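PDB 6IAZ: tRNA uridine(34) acetyltransferase from Methanocaldococcus infernus, which catalyses formation of 5-(carboxymethyl)uridine at the wobble position of tRNAs, using acetyl-CoA, S-adenosyl-L-methionine and a [4Fe-4S] cluster. Local coordinates for residues Arg400-Pro405 with Thr414-Gln419. Sequence-based numbering, arbitrary orientation.
Sequences RDPYKP and TMLVRQ
Arg400 and Leu416 form an antiparallel hydrogen-bonded pair: Arg400 N donates to Leu416 O at 2.8 Å and Leu416 N to Arg400 O at 3.0 Å, both bonds lying in the carbonyl plane. Pro402, whose nitrogen has no hydrogen to donate, lays CD against the carbonyl oxygen Thr414 O at 3.3 Å, while its CB meets Leu416 CD1 in an apolar contact at 4.1 Å. On the face carrying Arg400 and Leu416, Arg418 CD presses against Arg400 CB at 3.4 Å. The two guanidinium planes stand 88° apart; Glu380 forms salt bridges with both arginines, while Asp220 forms a further salt bridge with Arg400 and Asp257 one with Arg418, which probably offsets the like charges. On the other face Met415, bent at chi2 and chi3 (-66° and -85°), curls its thioether back so that SD sits 3.9 Å from Asp401 CB. With Met415 replaced by alanine, Asp401 CA and CB would probably lose their sulfur neighbour, leaving a gap beside them. The contact pairs the end of strand 392-401 with the start of its antiparallel neighbour 414-422 in the sheet of the GNAT domain; farther along, Arg418 and Gln419 both face Arg398 in a classic beta bulge, where Gln419 begins a probable acetyl-CoA site.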
loop_
_atom_site.group_PDB
_atom_site.type_symbol
_atom_site.label_atom_id
_atom_site.label_comp_id
_atom_site.label_asym_id
_atom_site.label_seq_id
_atom_site.Cartn_x
_atom_site.Cartn_y
_atom_site.Cartn_z
ATOM N N ARG A 400 -2.596 -9.745 -12.833
ATOM C CA ARG A 400 -2.108 -11.023 -12.327
ATOM C C ARG A 400 -2.838 -12.208 -12.941
ATOM O O ARG A 400 -4.077 -12.214 -13.044
ATOM C CB ARG A 400 -2.231 -11.070 -10.797
ATOM C CG ARG A 400 -1.819 -12.424 -10.207
ATOM C CD ARG A 400 -1.958 -12.440 -8.676
ATOM N NE ARG A 400 -1.676 -13.739 -8.133
ATOM C CZ ARG A 400 -0.457 -14.225 -7.914
ATOM N NH1 ARG A 400 0.611 -13.490 -8.166
ATOM N NH2 ARG A 400 -0.311 -15.450 -7.437
ATOM N N ASP A 401 -2.052 -13.224 -13.324
ATOM C CA ASP A 401 -2.554 -14.540 -13.665
ATOM C C ASP A 401 -2.493 -15.343 -12.370
ATOM O O ASP A 401 -1.389 -15.654 -11.906
ATOM C CB ASP A 401 -1.691 -15.158 -14.741
ATOM C CG ASP A 401 -2.187 -16.522 -15.213
ATOM O OD1 ASP A 401 -3.293 -16.977 -14.816
ATOM O OD2 ASP A 401 -1.417 -17.133 -15.987
ATOM N N PRO A 402 -3.612 -15.662 -11.745
ATOM C CA PRO A 402 -3.566 -16.208 -10.382
ATOM C C PRO A 402 -3.105 -17.661 -10.348
ATOM O O PRO A 402 -3.036 -18.363 -11.360
ATOM C CB PRO A 402 -4.998 -16.058 -9.882
ATOM C CG PRO A 402 -5.834 -16.025 -11.137
ATOM C CD PRO A 402 -4.987 -15.443 -12.236
ATOM N N TYR A 403 -2.751 -18.095 -9.136
ATOM C CA TYR A 403 -2.125 -19.393 -8.920
ATOM C C TYR A 403 -3.162 -20.361 -8.361
ATOM O O TYR A 403 -3.565 -21.289 -9.047
ATOM C CB TYR A 403 -0.923 -19.249 -7.984
ATOM C CG TYR A 403 -0.337 -20.531 -7.475
ATOM C CD1 TYR A 403 0.046 -21.546 -8.354
ATOM C CD2 TYR A 403 -0.137 -20.739 -6.111
ATOM C CE1 TYR A 403 0.591 -22.719 -7.891
ATOM C CE2 TYR A 403 0.411 -21.915 -5.644
ATOM C CZ TYR A 403 0.779 -22.897 -6.541
ATOM O OH TYR A 403 1.314 -24.079 -6.104
ATOM N N LYS A 404 -3.623 -20.113 -7.136
ATOM C CA LYS A 404 -4.558 -20.996 -6.438
ATOM C C LYS A 404 -5.610 -20.134 -5.748
ATOM O O LYS A 404 -5.645 -20.031 -4.516
ATOM C CB LYS A 404 -3.817 -21.875 -5.431
ATOM C CG LYS A 404 -3.078 -23.074 -6.055
ATOM C CD LYS A 404 -2.634 -24.066 -4.986
ATOM C CE LYS A 404 -2.080 -25.351 -5.605
ATOM N NZ LYS A 404 -2.021 -26.465 -4.591
ATOM N N PRO A 405 -6.474 -19.488 -6.520
ATOM C CA PRO A 405 -7.551 -18.699 -5.911
ATOM C C PRO A 405 -8.577 -19.578 -5.221
ATOM O O PRO A 405 -8.756 -20.763 -5.543
ATOM C CB PRO A 405 -8.167 -17.956 -7.104
ATOM C CG PRO A 405 -7.811 -18.794 -8.302
ATOM C CD PRO A 405 -6.456 -19.368 -7.988
ATOM N N THR A 414 -9.641 -16.617 -15.458
ATOM C CA THR A 414 -9.792 -15.254 -14.962
ATOM C C THR A 414 -8.435 -14.580 -14.820
ATOM O O THR A 414 -7.496 -15.190 -14.290
ATOM C CB THR A 414 -10.506 -15.274 -13.604
ATOM O OG1 THR A 414 -11.774 -15.951 -13.731
ATOM C CG2 THR A 414 -10.695 -13.881 -13.063
ATOM N N MET A 415 -8.323 -13.339 -15.315
ATOM C CA MET A 415 -7.213 -12.458 -14.947
ATOM C C MET A 415 -7.701 -11.463 -13.892
ATOM O O MET A 415 -8.884 -11.104 -13.856
ATOM C CB MET A 415 -6.640 -11.622 -16.104
ATOM C CG MET A 415 -5.867 -12.329 -17.193
ATOM S SD MET A 415 -4.286 -13.127 -16.866
ATOM C CE MET A 415 -3.068 -11.884 -16.986
ATOM N N LEU A 416 -6.770 -10.974 -13.070
ATOM C CA LEU A 416 -7.082 -10.044 -11.991
ATOM C C LEU A 416 -6.368 -8.713 -12.218
ATOM O O LEU A 416 -5.128 -8.677 -12.327
ATOM C CB LEU A 416 -6.660 -10.622 -10.642
ATOM C CG LEU A 416 -7.259 -11.987 -10.281
ATOM C CD1 LEU A 416 -6.681 -12.430 -8.961
ATOM C CD2 LEU A 416 -8.777 -11.935 -10.227
ATOM N N VAL A 417 -7.138 -7.631 -12.258
ATOM C CA VAL A 417 -6.590 -6.277 -12.195
ATOM C C VAL A 417 -6.538 -5.925 -10.716
ATOM O O VAL A 417 -7.548 -5.541 -10.126
ATOM C CB VAL A 417 -7.421 -5.269 -12.985
ATOM C CG1 VAL A 417 -6.872 -3.870 -12.728
ATOM C CG2 VAL A 417 -7.365 -5.573 -14.466
ATOM N N ARG A 418 -5.367 -6.082 -10.108
ATOM C CA ARG A 418 -5.194 -5.787 -8.684
ATOM C C ARG A 418 -5.079 -4.300 -8.385
ATOM O O ARG A 418 -5.434 -3.879 -7.277
ATOM C CB ARG A 418 -3.969 -6.565 -8.166
ATOM C CG ARG A 418 -3.963 -8.069 -8.612
ATOM C CD ARG A 418 -2.578 -8.766 -8.327
ATOM N NE ARG A 418 -2.190 -8.257 -7.065
ATOM C CZ ARG A 418 -1.078 -7.617 -6.770
ATOM N NH1 ARG A 418 -0.063 -7.488 -7.610
ATOM N NH2 ARG A 418 -0.977 -7.172 -5.553
ATOM N N GLN A 419 -4.652 -3.485 -9.347
ATOM C CA GLN A 419 -4.534 -2.059 -9.105
ATOM C C GLN A 419 -4.454 -1.313 -10.432
ATOM O O GLN A 419 -3.817 -1.781 -11.378
ATOM C CB GLN A 419 -3.278 -1.735 -8.287
ATOM C CG GLN A 419 -3.072 -0.217 -8.027
ATOM C CD GLN A 419 -2.120 0.043 -6.898
ATOM O OE1 GLN A 419 -1.218 -0.747 -6.648
ATOM N NE2 GLN A 419 -2.327 1.169 -6.180
#